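Local structure of lactose Operon Repressor (Escherichia coli, 1JYE) at residues 227-232 and 254-259. The protein represses transcription of the lactose operon in Escherichia coli by binding operator DNA, which it releases when inducer binds. The protein carries 1 engineered substitution. Residues are numbered along the deposited sequence; the frame is centred on the assembly and turned at random.
Sequences QQTMQM and MRAITE
The methyl group of A256 packs against CB and CG2 of T229 and CG and SD of M230, and this small apolar cluster carries most of the contact between segments 227-232 and 254-259. From one flank comes the branch methyl of T229, with CG2 3.6 Å from A256 CB; from M230, CG lies 3.6 Å from the same A256 CB. Alanine suits the place because a single methyl lets the segment axes approach to 8.3 Å while they run in broadly the same direction, crossing at -37°.

Torsions decide which branch of each partner faces the methyl. A chi1 of -58° sets T229 OG1 beside the backbone N, which leaves CG2 anti to that N and turned to A256; CG2 also brushes I257 CG1 at 4.2 Å. The hydroxyl bonds back to the carbonyl of G225 one turn earlier, so threonine can offer a methyl to a buried interface while its polar atom is satisfied within its own helix. In M230 the bend at chi2 (-58°), which a flexible thioether chain allows, lays SD 3.6 Å from A256 CB.

No hydrogen bond joins the two segments. Within 254-259, R255 NE gives E259 OE2 a nearly straight bond of 3.0 Å, an i to i+4 salt bridge; OE2 lies in the guanidinium plane, while NE comes from above the carboxylate plane. A cation-pi contact of R255 with F226 ties this helix to 222-234.

In the periplasmic-binding-protein-like domain, helix 222-234 leads into strand 241-244 of a parallel sheet and helix 247-259 follows it, the two packing side by side as consecutive helices of the alternating strand-helix order. T229 rests on M242 of that strand, and R255, T258 and E259 touch S280, I283 and P285 of the second subunit, respectively.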
loop_
_atom_site.group_PDB
_atom_site.type_symbol
_atom_site.label_atom_id
_atom_site.label_comp_id
_atom_site.label_asym_id
_atom_site.label_seq_id
_atom_site.Cartn_x
_atom_site.Cartn_y
_atom_site.Cartn_z
ATOM N N GLN A 227 2.414 19.163 -4.212
ATOM C CA GLN A 227 1.779 20.288 -4.893
ATOM C C GLN A 227 1.274 21.355 -3.928
ATOM O O GLN A 227 1.555 22.540 -4.102
ATOM C CB GLN A 227 0.620 19.794 -5.757
ATOM C CG GLN A 227 1.035 18.792 -6.824
ATOM C CD GLN A 227 -0.142 18.253 -7.616
ATOM O OE1 GLN A 227 -1.139 17.809 -7.045
ATOM N NE2 GLN A 227 -0.025 18.277 -8.936
ATOM N N GLN A 228 0.529 20.938 -2.912
ATOM C CA GLN A 228 -0.010 21.890 -1.945
ATOM C C GLN A 228 1.083 22.634 -1.193
ATOM O O GLN A 228 0.981 23.846 -0.963
ATOM C CB GLN A 228 -0.931 21.174 -0.952
ATOM C CG GLN A 228 -2.215 20.658 -1.580
ATOM C CD GLN A 228 -3.002 21.762 -2.263
ATOM O OE1 GLN A 228 -3.278 22.799 -1.663
ATOM N NE2 GLN A 228 -3.368 21.542 -3.522
ATOM N N THR A 229 2.132 21.916 -0.809
ATOM C CA THR A 229 3.227 22.534 -0.077
ATOM C C THR A 229 4.007 23.493 -0.974
ATOM O O THR A 229 4.386 24.581 -0.542
ATOM C CB THR A 229 4.164 21.465 0.510
ATOM O OG1 THR A 229 3.403 20.600 1.363
ATOM C CG2 THR A 229 5.277 22.113 1.330
ATOM N N MET A 230 4.245 23.098 -2.221
ATOM C CA MET A 230 4.962 23.971 -3.144
ATOM C C MET A 230 4.155 25.243 -3.384
ATOM O O MET A 230 4.715 26.336 -3.456
ATOM C CB MET A 230 5.212 23.271 -4.483
ATOM C CG MET A 230 6.366 22.283 -4.475
ATOM S SD MET A 230 7.936 23.039 -3.994
ATOM C CE MET A 230 7.971 24.459 -5.047
ATOM N N GLN A 231 2.838 25.100 -3.504
ATOM C CA GLN A 231 1.975 26.256 -3.741
ATOM C C GLN A 231 2.018 27.211 -2.557
ATOM O O GLN A 231 2.032 28.432 -2.730
ATOM C CB GLN A 231 0.536 25.804 -4.004
ATOM C CG GLN A 231 0.382 25.009 -5.295
ATOM C CD GLN A 231 -1.053 24.612 -5.586
ATOM O OE1 GLN A 231 -1.320 23.840 -6.508
ATOM N NE2 GLN A 231 -1.986 25.142 -4.805
ATOM N N MET A 232 2.039 26.646 -1.354
ATOM C CA MET A 232 2.099 27.438 -0.131
ATOM C C MET A 232 3.416 28.205 -0.074
ATOM O O MET A 232 3.439 29.416 0.164
ATOM C CB MET A 232 1.986 26.524 1.090
ATOM C CG MET A 232 2.157 27.244 2.417
ATOM S SD MET A 232 2.165 26.104 3.807
ATOM C CE MET A 232 3.797 25.363 3.621
ATOM N N MET A 254 7.647 16.983 2.408
ATOM C CA MET A 254 9.076 16.942 2.684
ATOM C C MET A 254 9.877 17.165 1.405
ATOM O O MET A 254 10.900 17.853 1.417
ATOM C CB MET A 254 9.437 15.602 3.324
ATOM C CG MET A 254 8.936 15.470 4.758
ATOM S SD MET A 254 9.049 13.791 5.397
ATOM C CE MET A 254 10.818 13.517 5.281
ATOM N N ARG A 255 9.414 16.590 0.301
ATOM C CA ARG A 255 10.108 16.779 -0.964
ATOM C C ARG A 255 10.013 18.245 -1.388
ATOM O O ARG A 255 10.993 18.829 -1.845
ATOM C CB ARG A 255 9.512 15.897 -2.065
ATOM C CG ARG A 255 10.168 16.152 -3.416
ATOM C CD ARG A 255 9.510 15.410 -4.566
ATOM N NE ARG A 255 9.878 16.050 -5.829
ATOM C CZ ARG A 255 9.103 16.098 -6.906
ATOM N NH1 ARG A 255 7.905 15.532 -6.898
ATOM N NH2 ARG A 255 9.514 16.755 -7.985
ATOM N N ALA A 256 8.835 18.839 -1.226
ATOM C CA ALA A 256 8.639 20.239 -1.602
ATOM C C ALA A 256 9.571 21.132 -0.789
ATOM O O ALA A 256 10.232 22.019 -1.332
ATOM C CB ALA A 256 7.183 20.647 -1.369
ATOM N N ILE A 257 9.614 20.893 0.515
ATOM C CA ILE A 257 10.465 21.661 1.415
ATOM C C ILE A 257 11.925 21.568 0.976
ATOM O O ILE A 257 12.611 22.580 0.821
ATOM C CB ILE A 257 10.337 21.132 2.862
ATOM C CG1 ILE A 257 8.926 21.414 3.389
ATOM C CG2 ILE A 257 11.387 21.776 3.761
ATOM C CD1 ILE A 257 8.577 20.653 4.655
ATOM N N THR A 258 12.385 20.342 0.759
ATOM C CA THR A 258 13.764 20.099 0.358
ATOM C C THR A 258 14.132 20.735 -0.980
ATOM O O THR A 258 15.184 21.363 -1.102
ATOM C CB THR A 258 14.046 18.587 0.291
ATOM O OG1 THR A 258 13.725 17.988 1.552
ATOM C CG2 THR A 258 15.516 18.331 -0.019
ATOM N N GLU A 259 13.273 20.583 -1.982
ATOM C CA GLU A 259 13.560 21.147 -3.293
ATOM C C GLU A 259 13.473 22.668 -3.291
ATOM O O GLU A 259 13.961 23.325 -4.213
ATOM C CB GLU A 259 12.623 20.552 -4.350
ATOM C CG GLU A 259 12.678 19.026 -4.401
ATOM C CD GLU A 259 12.115 18.435 -5.681
ATOM O OE1 GLU A 259 11.217 19.050 -6.291
ATOM O OE2 GLU A 259 12.565 17.333 -6.067
#